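Local coordinates for oxygen-independent coproporphyrinogen III oxidase (Escherichia coli, PDB 1OLT), which catalyses the anaerobic, S-adenosylmethionine-dependent oxidative decarboxylation of two propionate groups of coproporphyrinogen III to the vinyl groups of protoporphyrinogen IX in haem biosynthesis, at residues A[56-61]-A[324-329]; A[337-342]-A[354-359]. All blocks are in the same frame, centred on the assembly; numbering follows the deposited sequence. Where two conformers were deposited one is given.

Contact 1: A[56-61]-A[324-329]; sequences YVHIPF and MGVSAI. With SAM (S-adenosylmethionine), chain D.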
loop_
_atom_site.group_PDB
_atom_site.type_symbol
_atom_site.label_atom_id
_atom_site.label_comp_id
_atom_site.label_asym_id
_atom_site.label_seq_id
_atom_site.Cartn_x
_atom_site.Cartn_y
_atom_site.Cartn_z
ATOM N N TYR A 56 -11.665 2.771 1.681
ATOM C CA TYR A 56 -10.484 3.599 1.410
ATOM C C TYR A 56 -10.974 4.990 0.959
ATOM O O TYR A 56 -11.838 5.068 0.110
ATOM C CB TYR A 56 -9.597 2.989 0.304
ATOM C CG TYR A 56 -8.478 3.905 -0.023
ATOM C CD1 TYR A 56 -7.372 3.989 0.798
ATOM C CD2 TYR A 56 -8.544 4.763 -1.128
ATOM C CE1 TYR A 56 -6.343 4.959 0.519
ATOM C CE2 TYR A 56 -7.505 5.678 -1.423
ATOM C CZ TYR A 56 -6.432 5.767 -0.597
ATOM O OH TYR A 56 -5.449 6.696 -0.818
ATOM N N VAL A 57 -10.434 6.067 1.547
ATOM C CA VAL A 57 -10.694 7.416 1.082
ATOM C C VAL A 57 -9.353 8.103 0.686
ATOM O O VAL A 57 -8.376 8.099 1.475
ATOM C CB VAL A 57 -11.402 8.282 2.147
ATOM C CG1 VAL A 57 -11.691 9.657 1.546
ATOM C CG2 VAL A 57 -12.676 7.618 2.669
ATOM N N HIS A 58 -9.288 8.606 -0.543
ATOM C CA HIS A 58 -8.129 9.299 -1.048
ATOM C C HIS A 58 -8.297 10.794 -0.706
ATOM O O HIS A 58 -9.320 11.379 -1.003
ATOM C CB HIS A 58 -7.984 9.188 -2.538
ATOM C CG HIS A 58 -6.579 9.421 -2.988
ATOM N ND1 HIS A 58 -5.577 8.511 -2.743
ATOM C CD2 HIS A 58 -6.007 10.456 -3.661
ATOM C CE1 HIS A 58 -4.448 8.967 -3.277
ATOM N NE2 HIS A 58 -4.687 10.143 -3.839
ATOM N N ILE A 59 -7.320 11.357 -0.050
ATOM C CA ILE A 59 -7.271 12.772 0.252
ATOM C C ILE A 59 -6.042 13.309 -0.494
ATOM O O ILE A 59 -4.900 13.001 -0.111
ATOM C CB ILE A 59 -7.135 13.044 1.775
ATOM C CG1 ILE A 59 -8.234 12.451 2.652
ATOM C CG2 ILE A 59 -7.103 14.571 2.021
ATOM C CD1 ILE A 59 -9.597 12.903 2.317
ATOM N N PRO A 60 -6.224 14.022 -1.602
ATOM C CA PRO A 60 -5.070 14.262 -2.452
ATOM C C PRO A 60 -4.146 15.412 -2.073
ATOM O O PRO A 60 -3.020 15.434 -2.564
ATOM C CB PRO A 60 -5.704 14.535 -3.823
ATOM C CG PRO A 60 -7.057 15.231 -3.484
ATOM C CD PRO A 60 -7.479 14.512 -2.241
ATOM N N PHE A 61 -4.557 16.301 -1.186
ATOM C CA PHE A 61 -3.867 17.537 -0.998
ATOM C C PHE A 61 -2.602 17.402 -0.141
ATOM O O PHE A 61 -2.592 16.682 0.868
ATOM C CB PHE A 61 -4.871 18.593 -0.428
ATOM C CG PHE A 61 -6.077 18.776 -1.262
ATOM C CD1 PHE A 61 -5.994 19.312 -2.496
ATOM C CD2 PHE A 61 -7.310 18.340 -0.798
ATOM C CE1 PHE A 61 -7.142 19.423 -3.296
ATOM C CE2 PHE A 61 -8.419 18.452 -1.583
ATOM C CZ PHE A 61 -8.340 19.020 -2.785
ATOM N N MET A 324 -13.191 5.582 -2.266
ATOM C CA MET A 324 -13.902 6.871 -2.510
ATOM C C MET A 324 -12.869 7.966 -2.699
ATOM O O MET A 324 -11.765 7.887 -2.146
ATOM C CB MET A 324 -14.776 7.216 -1.314
ATOM C CG MET A 324 -16.052 6.379 -1.144
ATOM S SD MET A 324 -16.551 6.282 0.627
ATOM C CE MET A 324 -15.535 4.911 1.149
ATOM N N GLY A 325 -13.201 8.983 -3.485
ATOM C CA GLY A 325 -12.329 10.106 -3.751
ATOM C C GLY A 325 -11.529 9.948 -5.067
ATOM O O GLY A 325 -11.569 8.907 -5.761
ATOM N N VAL A 326 -10.868 11.009 -5.452
ATOM C CA VAL A 326 -10.144 11.046 -6.699
ATOM C C VAL A 326 -9.063 9.925 -6.724
ATOM O O VAL A 326 -8.342 9.758 -5.768
ATOM C CB VAL A 326 -9.497 12.492 -6.928
ATOM C CG1 VAL A 326 -8.377 12.792 -5.947
ATOM C CG2 VAL A 326 -8.967 12.593 -8.300
ATOM N N SER A 327 -9.003 9.172 -7.830
ATOM C CA SER A 327 -8.109 8.051 -8.089
ATOM C C SER A 327 -8.403 6.773 -7.314
ATOM O O SER A 327 -7.758 5.776 -7.584
ATOM C CB SER A 327 -6.641 8.406 -7.896
ATOM O OG SER A 327 -6.222 8.347 -6.523
ATOM N N ALA A 328 -9.402 6.782 -6.420
ATOM C CA ALA A 328 -9.624 5.650 -5.542
ATOM C C ALA A 328 -10.018 4.405 -6.286
ATOM O O ALA A 328 -10.894 4.417 -7.138
ATOM C CB ALA A 328 -10.608 5.958 -4.454
ATOM N N ILE A 329 -9.319 3.327 -5.948
ATOM C CA ILE A 329 -9.624 1.961 -6.428
ATOM C C ILE A 329 -10.453 1.130 -5.471
ATOM O O ILE A 329 -10.192 1.102 -4.272
ATOM C CB ILE A 329 -8.330 1.207 -6.778
ATOM C CG1 ILE A 329 -7.598 1.945 -7.896
ATOM C CG2 ILE A 329 -8.639 -0.170 -7.358
ATOM C CD1 ILE A 329 -6.063 1.555 -8.041
HETATM N N SAM D . 2.346 3.761 -4.109
HETATM C CA SAM D . 3.622 4.055 -3.431
HETATM C C SAM D . 4.836 3.672 -4.303
HETATM O O SAM D . 5.718 4.481 -4.650
HETATM O OXT SAM D . 5.019 2.518 -4.746
HETATM C CB SAM D . 3.668 3.355 -2.047
HETATM C CG SAM D . 2.654 3.883 -0.983
HETATM S SD SAM D . 1.256 2.763 -0.636
HETATM C CE SAM D . 1.821 1.917 0.884
HETATM C "C5'" SAM D . -0.160 3.702 0.051
HETATM C "C4'" SAM D . -0.706 4.710 -0.947
HETATM O "O4'" SAM D . -1.270 3.960 -2.011
HETATM C "C3'" SAM D . -1.851 5.579 -0.416
HETATM O "O3'" SAM D . -1.375 6.622 0.415
HETATM C "C2'" SAM D . -2.494 5.969 -1.718
HETATM O "O2'" SAM D . -1.712 6.933 -2.370
HETATM C "C1'" SAM D . -2.428 4.653 -2.514
HETATM N N9 SAM D . -3.592 3.812 -2.302
HETATM C C8 SAM D . -3.809 2.941 -1.292
HETATM N N7 SAM D . -5.063 2.366 -1.467
HETATM C C5 SAM D . -5.600 2.864 -2.550
HETATM C C6 SAM D . -6.804 2.658 -3.163
HETATM N N6 SAM D . -7.703 1.787 -2.735
HETATM N N1 SAM D . -7.053 3.374 -4.278
HETATM C C2 SAM D . -6.166 4.254 -4.769
HETATM N N3 SAM D . -4.993 4.488 -4.166
HETATM C C4 SAM D . -4.713 3.790 -3.074
#

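Contact 2: A[337-342]-A[354-359]; sequences AQNQKE and GNALWR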
loop_
_atom_site.group_PDB
_atom_site.type_symbol
_atom_site.label_atom_id
_atom_site.label_comp_id
_atom_site.label_asym_id
_atom_site.label_seq_id
_atom_site.Cartn_x
_atom_site.Cartn_y
_atom_site.Cartn_z
ATOM N N ALA A 337 -12.351 -1.423 -9.925
ATOM C CA ALA A 337 -12.961 -0.227 -10.473
ATOM C C ALA A 337 -12.251 0.978 -9.904
ATOM O O ALA A 337 -11.991 1.049 -8.707
ATOM C CB ALA A 337 -14.449 -0.212 -10.092
ATOM N N GLN A 338 -11.990 1.962 -10.734
ATOM C CA GLN A 338 -11.269 3.139 -10.277
ATOM C C GLN A 338 -12.027 4.387 -10.631
ATOM O O GLN A 338 -12.563 4.508 -11.734
ATOM C CB GLN A 338 -9.881 3.266 -10.939
ATOM C CG GLN A 338 -8.969 4.269 -10.318
ATOM C CD GLN A 338 -7.527 4.270 -10.864
ATOM O OE1 GLN A 338 -7.297 3.822 -11.976
ATOM N NE2 GLN A 338 -6.570 4.777 -10.060
ATOM N N ASN A 339 -12.037 5.303 -9.692
ATOM C CA ASN A 339 -12.514 6.661 -9.917
ATOM C C ASN A 339 -11.575 7.474 -10.810
ATOM O O ASN A 339 -10.347 7.230 -10.871
ATOM C CB ASN A 339 -12.647 7.377 -8.572
ATOM C CG ASN A 339 -13.895 6.983 -7.799
ATOM O OD1 ASN A 339 -14.862 6.395 -8.353
ATOM N ND2 ASN A 339 -13.909 7.355 -6.467
ATOM N N GLN A 340 -12.149 8.427 -11.522
ATOM C CA GLN A 340 -11.425 9.529 -12.186
ATOM C C GLN A 340 -10.192 9.927 -11.381
ATOM O O GLN A 340 -10.279 10.188 -10.190
ATOM C CB GLN A 340 -12.380 10.742 -12.368
ATOM C CG GLN A 340 -13.613 10.493 -13.241
ATOM C CD GLN A 340 -13.347 10.267 -14.707
ATOM O OE1 GLN A 340 -12.242 10.496 -15.202
ATOM N NE2 GLN A 340 -14.361 9.756 -15.412
ATOM N N LYS A 341 -9.056 10.001 -12.061
ATOM C CA LYS A 341 -7.819 10.411 -11.452
ATOM C C LYS A 341 -7.521 11.903 -11.538
ATOM O O LYS A 341 -6.641 12.380 -10.874
ATOM C CB LYS A 341 -6.624 9.580 -11.986
ATOM C CG LYS A 341 -6.141 9.880 -13.376
ATOM C CD LYS A 341 -5.137 8.761 -13.881
ATOM C CE LYS A 341 -3.861 8.664 -13.017
ATOM N NZ LYS A 341 -3.190 7.310 -13.123
ATOM N N GLU A 342 -8.236 12.644 -12.318
ATOM C CA GLU A 342 -8.018 14.088 -12.323
ATOM C C GLU A 342 -9.164 14.691 -11.581
ATOM O O GLU A 342 -10.325 14.369 -11.830
ATOM C CB GLU A 342 -8.024 14.629 -13.719
ATOM C CG GLU A 342 -7.439 13.645 -14.660
ATOM C CD GLU A 342 -6.266 14.158 -15.329
ATOM O OE1 GLU A 342 -5.140 13.984 -14.747
ATOM O OE2 GLU A 342 -6.506 14.696 -16.447
ATOM N N GLY A 354 -23.394 11.481 -9.377
ATOM C CA GLY A 354 -23.231 11.012 -7.999
ATOM C C GLY A 354 -22.118 10.019 -7.726
ATOM O O GLY A 354 -21.890 9.642 -6.546
ATOM N N ASN A 355 -21.355 9.673 -8.767
ATOM C CA ASN A 355 -20.157 8.849 -8.648
ATOM C C ASN A 355 -19.086 9.282 -9.676
ATOM O O ASN A 355 -19.348 10.058 -10.612
ATOM C CB ASN A 355 -20.536 7.324 -8.845
ATOM C CG ASN A 355 -20.961 7.006 -10.233
ATOM O OD1 ASN A 355 -22.183 6.928 -10.545
ATOM N ND2 ASN A 355 -20.008 6.841 -11.107
ATOM N N ALA A 356 -17.890 8.763 -9.513
ATOM C CA ALA A 356 -16.791 9.113 -10.386
ATOM C C ALA A 356 -16.195 7.886 -11.059
ATOM O O ALA A 356 -15.042 7.913 -11.465
ATOM C CB ALA A 356 -15.725 9.847 -9.580
ATOM N N LEU A 357 -16.970 6.829 -11.211
ATOM C CA LEU A 357 -16.454 5.605 -11.851
ATOM C C LEU A 357 -15.921 5.913 -13.226
ATOM O O LEU A 357 -16.639 6.438 -14.081
ATOM C CB LEU A 357 -17.523 4.510 -11.941
ATOM C CG LEU A 357 -17.099 3.230 -12.682
ATOM C CD1 LEU A 357 -16.049 2.515 -12.003
ATOM C CD2 LEU A 357 -18.321 2.316 -12.817
ATOM N N TRP A 358 -14.659 5.561 -13.431
ATOM C CA TRP A 358 -13.914 5.858 -14.656
ATOM C C TRP A 358 -13.616 4.604 -15.471
ATOM O O TRP A 358 -13.948 4.509 -16.656
ATOM C CB TRP A 358 -12.618 6.542 -14.274
ATOM C CG TRP A 358 -11.695 6.830 -15.373
ATOM C CD1 TRP A 358 -12.013 7.168 -16.647
ATOM C CD2 TRP A 358 -10.285 6.836 -15.297
ATOM N NE1 TRP A 358 -10.872 7.386 -17.374
ATOM C CE2 TRP A 358 -9.793 7.160 -16.583
ATOM C CE3 TRP A 358 -9.366 6.589 -14.268
ATOM C CZ2 TRP A 358 -8.439 7.229 -16.871
ATOM C CZ3 TRP A 358 -8.018 6.686 -14.530
ATOM C CH2 TRP A 358 -7.555 6.996 -15.840
ATOM N N ARG A 359 -12.944 3.655 -14.847
ATOM C CA ARG A 359 -12.526 2.455 -15.547
ATOM C C ARG A 359 -12.409 1.291 -14.594
ATOM O O ARG A 359 -12.439 1.474 -13.392
ATOM C CB ARG A 359 -11.182 2.691 -16.219
ATOM C CG ARG A 359 -10.129 3.148 -15.263
ATOM C CD ARG A 359 -8.746 3.410 -15.927
ATOM N NE ARG A 359 -7.706 3.595 -14.959
ATOM C CZ ARG A 359 -6.394 3.433 -15.192
ATOM N NH1 ARG A 359 -5.981 3.039 -16.382
ATOM N NH2 ARG A 359 -5.485 3.660 -14.220
HETATM O O HOH W 1 -17.494 6.907 -7.320
#

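Contact 1: A[56-61]-A[324-329]
The adenine site of one of the two S-adenosylmethionines is built where Tyr56 and Ala328 meet, the tyrosine ring lying flat against the base and its CD2 touching Ala328 CB at the ring edge (4.1 Å). CG is anti to the backbone N (chi1 175°), and SAM C5 lies 3.5 Å above the centre of the ring. The backbone of Ile329 pairs with the adenine: Ile329 N donates to SAM N1 at 2.8 Å, and Ile329 O accepts from SAM N6 at 3.0 Å. Alongside, strand 53-62 of the radical SAM core pairs in parallel with strand 320-324. Tyr56 O receives Met324 N at 2.8 Å, and His58 N returns a bond to Met324 O, both nearly straight. The chain then leaves the sheet through a type II turn from Gly325 to Ala328, closed by Ala328 N to Gly325 O. Ser327 OG lies over the centre of the His58 imidazole, 3.5 Å above its plane, while bonding to Val326 O. His58 ND1 and Tyr56 OH share a hydrogen bond of 2.6 Å; with NE2 held by Asn72 O, the imidazole is fixed in its rotation. Val326 CG1 packs on Pro60 CG at 3.7 Å.

Contact 2: A[337-342]-A[354-359]
Arg359 grips the side-chain amide of Gln338 side-on, NE and NH2 both donating to Gln338 OE1, NH2 at 2.9 Å. The two chains lie side by side, pointing the same way, with amide and guanidinium planes 14° apart. Gln338 NE2 is engaged by Ser327 O, so both ends of the amide are held. In the backbone, Gln338 N donates to Arg359 O at 2.7 Å, while Gln338 O accepts from both Trp358 N (2.9 Å) and Arg359 N (3.3 Å): a classic beta bulge, with Trp358 and Arg359 facing one residue. Gln340 N adds a bond to Ala356 O, and a water links Asn339 OD1 to Ala356 N, while Asn339 ND2 bonds Gly325 O and Glu92 OE2. Trp358 points toward 337-342, its CG anti to the backbone N (chi1 176°). Gln340 OE1 lies 3.6 Å above one indole face and Arg359 CD over the opposite one, both offset toward the rim, while Lys341 CD meets Trp358 CH2 at 3.6 Å. An alanine in place of Trp358 would probably open a gap between Gln340, Lys341 and Arg359, and leave the aliphatic part of the arginine, at CD, without its indole packing. Away from the indole, Ala337 CB packs on Leu357 CD1. Strands 335-339 and 357-362 form an antiparallel pair joined through helix 343-353, whose Gln349 bonds Gln340 NE2 and Leu357 O; helix 38-45 touches Ala337 and Leu357.

After helix 38-45 the chain lays down strand 53-62 and passes through the rest of the radical SAM core before strand 320-324 returns beside it, so contact 1 closes a long excursion of 262 residues. Contact 2 follows in series, neither nested in it nor crossing it, and closes a short loop of 11 residues, all helical. Strand 329-332 follows directly on the Gly325 to Ala328 turn and pairs with 335-339, the middle strand of a three-stranded antiparallel sheet. The two contacts touch directly: Ser327 N probably bonds Gln340 O. The small sheet is thereby tied to the large, mainly parallel sheet that holds strands 53-62 and 320-324, beside the adenine pocket.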